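Local coordinates for protein putative N-acetylmuramoyl-L-alanine amidase,autolysin cwp6 (Peptoclostridium difficile, PDB 5J72) that probably hydrolyses the amide bond between N-acetylmuramic acid and L-alanine in peptidoglycan, using a zinc-dependent amidase domain carried alongside three cell-wall-binding CWB2 repeats, at residues Tyr271-Glu282 against Ala384-Ile393. Numbering follows the deposited sequence. Where two conformers were deposited one is given.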
loop_
_atom_site.group_PDB
_atom_site.type_symbol
_atom_site.label_atom_id
_atom_site.label_comp_id
_atom_site.label_asym_id
_atom_site.label_seq_id
_atom_site.Cartn_x
_atom_site.Cartn_y
_atom_site.Cartn_z
ATOM N N TYR A 271 -1.735 -5.417 -10.685
ATOM C CA TYR A 271 -1.569 -4.522 -9.539
ATOM C C TYR A 271 -2.722 -4.694 -8.573
ATOM O O TYR A 271 -2.555 -4.403 -7.403
ATOM C CB TYR A 271 -1.447 -3.060 -9.976
ATOM C CG TYR A 271 -0.005 -2.770 -10.310
ATOM C CD1 TYR A 271 0.475 -2.921 -11.611
ATOM C CD2 TYR A 271 0.887 -2.364 -9.328
ATOM C CE1 TYR A 271 1.798 -2.662 -11.922
ATOM C CE2 TYR A 271 2.229 -2.117 -9.632
ATOM C CZ TYR A 271 2.674 -2.260 -10.931
ATOM O OH TYR A 271 3.985 -2.010 -11.261
ATOM N N ASP A 272 -3.875 -5.176 -9.008
ATOM C CA ASP A 272 -4.949 -5.456 -8.048
ATOM C C ASP A 272 -4.478 -6.619 -7.136
ATOM O O ASP A 272 -4.639 -6.595 -5.899
ATOM C CB ASP A 272 -6.215 -5.883 -8.822
ATOM C CG ASP A 272 -6.805 -4.712 -9.576
ATOM O OD1 ASP A 272 -6.845 -3.586 -9.004
ATOM O OD2 ASP A 272 -7.207 -4.893 -10.752
ATOM N N ALA A 273 -3.906 -7.677 -7.769
ATOM C CA ALA A 273 -3.419 -8.850 -7.017
ATOM C C ALA A 273 -2.277 -8.366 -6.037
ATOM O O ALA A 273 -2.265 -8.691 -4.848
ATOM C CB ALA A 273 -2.899 -9.910 -7.998
ATOM N N LEU A 274 -1.346 -7.607 -6.544
ATOM C CA LEU A 274 -0.261 -7.096 -5.710
ATOM C C LEU A 274 -0.792 -6.258 -4.564
ATOM O O LEU A 274 -0.369 -6.431 -3.417
ATOM C CB LEU A 274 0.595 -6.125 -6.640
ATOM C CG LEU A 274 1.865 -5.514 -6.021
ATOM C CD1 LEU A 274 2.765 -4.976 -7.126
ATOM C CD2 LEU A 274 1.586 -4.372 -5.107
ATOM N N ASN A 275 -1.751 -5.350 -4.856
ATOM C CA ASN A 275 -2.283 -4.502 -3.786
ATOM C C ASN A 275 -2.971 -5.282 -2.645
ATOM O O ASN A 275 -2.952 -4.792 -1.547
ATOM C CB ASN A 275 -3.341 -3.482 -4.395
ATOM C CG ASN A 275 -2.591 -2.256 -4.947
ATOM O OD1 ASN A 275 -1.565 -1.867 -4.359
ATOM N ND2 ASN A 275 -2.989 -1.647 -6.092
ATOM N N ILE A 276 -3.605 -6.485 -2.908
ATOM C CA ILE A 276 -4.279 -7.198 -1.811
ATOM C C ILE A 276 -3.357 -8.304 -1.186
ATOM O O ILE A 276 -3.743 -8.981 -0.243
ATOM C CB ILE A 276 -5.591 -7.811 -2.387
ATOM C CG1 ILE A 276 -6.521 -8.241 -1.237
ATOM C CG2 ILE A 276 -5.245 -9.034 -3.314
ATOM C CD1 ILE A 276 -6.954 -7.054 -0.268
ATOM N N SER A 277 -2.141 -8.437 -1.719
ATOM C CA SER A 277 -1.184 -9.485 -1.310
ATOM C C SER A 277 -0.858 -9.477 0.186
ATOM O O SER A 277 -0.844 -10.539 0.843
ATOM C CB SER A 277 0.153 -9.257 -2.068
ATOM O OG SER A 277 0.067 -10.040 -3.227
ATOM N N SER A 278 -0.600 -8.294 0.759
ATOM C CA SER A 278 -0.218 -8.318 2.166
ATOM C C SER A 278 -1.395 -8.724 3.002
ATOM O O SER A 278 -1.196 -9.370 4.035
ATOM C CB SER A 278 0.355 -6.959 2.643
ATOM O OG SER A 278 -0.633 -5.928 2.590
ATOM N N LYS A 279 -2.589 -8.401 2.568
ATOM C CA LYS A 279 -3.736 -8.706 3.406
ATOM C C LYS A 279 -4.097 -10.222 3.262
ATOM O O LYS A 279 -4.350 -10.917 4.266
ATOM C CB LYS A 279 -4.897 -7.806 2.943
ATOM C CG LYS A 279 -6.231 -8.216 3.596
ATOM C CD LYS A 279 -6.158 -8.100 5.150
ATOM C CE LYS A 279 -7.552 -8.317 5.749
ATOM N NZ LYS A 279 -7.499 -8.785 7.156
ATOM N N ALA A 280 -4.127 -10.697 2.026
ATOM C CA ALA A 280 -4.363 -12.127 1.770
ATOM C C ALA A 280 -3.256 -12.936 2.559
ATOM O O ALA A 280 -3.505 -14.013 3.088
ATOM C CB ALA A 280 -4.202 -12.400 0.249
ATOM N N GLY A 281 -1.996 -12.377 2.592
ATOM C CA GLY A 281 -0.912 -13.066 3.310
ATOM C C GLY A 281 -1.154 -13.092 4.802
ATOM O O GLY A 281 -0.938 -14.123 5.449
ATOM N N GLU A 282 -1.570 -11.987 5.372
ATOM C CA GLU A 282 -1.835 -11.948 6.828
ATOM C C GLU A 282 -2.978 -12.921 7.187
ATOM O O GLU A 282 -2.899 -13.598 8.199
ATOM C CB GLU A 282 -2.285 -10.498 7.238
ATOM C CG GLU A 282 -2.691 -10.427 8.679
ATOM C CD GLU A 282 -3.207 -9.022 9.072
ATOM O OE1 GLU A 282 -2.715 -8.030 8.517
ATOM O OE2 GLU A 282 -4.083 -8.944 9.970
ATOM N N ALA A 384 5.544 -8.439 5.140
ATOM C CA ALA A 384 4.384 -7.614 5.513
ATOM C C ALA A 384 3.328 -8.530 6.214
ATOM O O ALA A 384 2.705 -8.202 7.222
ATOM C CB ALA A 384 3.781 -7.009 4.210
ATOM N N ALA A 385 3.140 -9.744 5.657
ATOM C CA ALA A 385 2.146 -10.646 6.274
ATOM C C ALA A 385 2.589 -11.056 7.733
ATOM O O ALA A 385 1.773 -11.085 8.629
ATOM C CB ALA A 385 2.068 -11.915 5.450
ATOM N N LYS A 386 3.854 -11.382 7.910
ATOM C CA LYS A 386 4.415 -11.764 9.247
ATOM C C LYS A 386 4.197 -10.574 10.259
ATOM O O LYS A 386 3.771 -10.759 11.390
ATOM C CB LYS A 386 5.939 -12.010 9.070
ATOM C CG LYS A 386 6.627 -12.434 10.415
ATOM C CD LYS A 386 8.127 -12.732 10.131
ATOM C CE LYS A 386 8.876 -12.966 11.458
ATOM N NZ LYS A 386 8.499 -14.261 12.121
ATOM N N LEU A 387 4.482 -9.375 9.811
ATOM C CA LEU A 387 4.323 -8.159 10.647
ATOM C C LEU A 387 2.865 -7.700 10.777
ATOM O O LEU A 387 2.577 -6.792 11.581
ATOM C CB LEU A 387 5.129 -7.001 10.002
ATOM C CG LEU A 387 6.626 -7.273 9.871
ATOM C CD1 LEU A 387 7.312 -6.086 9.120
ATOM C CD2 LEU A 387 7.215 -7.491 11.353
ATOM N N LYS A 388 1.935 -8.308 9.993
ATOM C CA LYS A 388 0.511 -7.972 9.948
ATOM C C LYS A 388 0.385 -6.452 9.644
ATOM O O LYS A 388 -0.328 -5.717 10.364
ATOM C CB LYS A 388 -0.205 -8.393 11.226
ATOM C CG LYS A 388 -0.058 -9.935 11.472
ATOM C CD LYS A 388 -0.898 -10.286 12.720
ATOM C CE LYS A 388 -0.904 -11.759 13.143
ATOM N NZ LYS A 388 -1.132 -12.643 11.995
ATOM N N ALA A 389 1.076 -6.029 8.613
ATOM C CA ALA A 389 1.198 -4.630 8.180
ATOM C C ALA A 389 0.978 -4.513 6.664
ATOM O O ALA A 389 1.200 -5.455 5.917
ATOM C CB ALA A 389 2.597 -4.090 8.516
ATOM N N PRO A 390 0.514 -3.362 6.192
ATOM C CA PRO A 390 0.273 -3.165 4.756
ATOM C C PRO A 390 1.482 -2.776 3.965
ATOM O O PRO A 390 2.476 -2.255 4.489
ATOM C CB PRO A 390 -0.747 -2.000 4.721
ATOM C CG PRO A 390 -0.407 -1.191 6.069
ATOM C CD PRO A 390 0.083 -2.228 7.060
ATOM N N ILE A 391 1.389 -3.021 2.649
ATOM C CA ILE A 391 2.404 -2.504 1.746
ATOM C C ILE A 391 1.768 -1.269 1.044
ATOM O O ILE A 391 0.657 -1.358 0.508
ATOM C CB ILE A 391 2.761 -3.563 0.682
ATOM C CG1 ILE A 391 3.536 -4.729 1.384
ATOM C CG2 ILE A 391 3.644 -2.940 -0.449
ATOM C CD1 ILE A 391 3.772 -5.926 0.388
ATOM N N LEU A 392 2.475 -0.154 1.070
ATOM C CA LEU A 392 2.075 1.062 0.361
ATOM C C LEU A 392 2.930 1.158 -0.859
ATOM O O LEU A 392 4.142 0.960 -0.750
ATOM C CB LEU A 392 2.355 2.256 1.275
ATOM C CG LEU A 392 1.837 3.584 0.668
ATOM C CD1 LEU A 392 1.302 4.428 1.781
ATOM C CD2 LEU A 392 3.028 4.247 -0.069
ATOM N N ILE A 393 2.339 1.440 -2.056
ATOM C CA ILE A 393 3.188 1.601 -3.217
ATOM C C ILE A 393 3.072 3.068 -3.717
ATOM O O ILE A 393 1.997 3.644 -3.631
ATOM C CB ILE A 393 2.831 0.639 -4.387
ATOM C CG1 ILE A 393 1.343 0.756 -4.794
ATOM C CG2 ILE A 393 3.143 -0.842 -3.908
ATOM C CD1 ILE A 393 1.014 -0.081 -6.105
HETATM O O HOH W 1 -1.086 -3.491 0.390
HETATM O O HOH W 2 -0.605 -7.677 6.427
HETATM O O HOH W 3 -3.237 -5.969 10.425
#
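E282 reaches over K388 where two neighbouring CWB2 modules of the cell-wall anchor pack together: helix 271-282 of one lies against the end of helix 375-387 and the edge strand of the next, the helix running nearly antiparallel to its segment 391-393 (163°). K388, with positive phi, closes helix 375-387 in a Schellman motif. The E282 side chain leaves its CB with CG anti to the backbone N (chi1 175°) and stays extended. Its CG passes K388 CG at 3.9 Å, CD meets K388 CB, and OE1 ends 3.5 Å from K388 CA, the two side chains crossing at about a right angle. OE2 stays 5.1 Å from K388 NZ, too far for a salt bridge, although the opposite charges probably attract. A water donates to both E282 OE1 and K388 O.

One turn before K388, A385 CB presses on the backbone of helix 271-282, 3.5 Å from G281 C. S278 turns its CB to A384 CB and A389 O, while its OG is hydrogen-bonded to Y358 OH. Farther along, I393 fills the groove between Y271, L274 and N275: its CG2 meets L274 CD2, whereas chi1 of 55° sends CG1 along N275 OD1 and carries CD1 to Y271 CD2 and N275 OD1. The N275 amide is held by N350 and R346, and its OD1 lies 3.6 Å from I393 CD1.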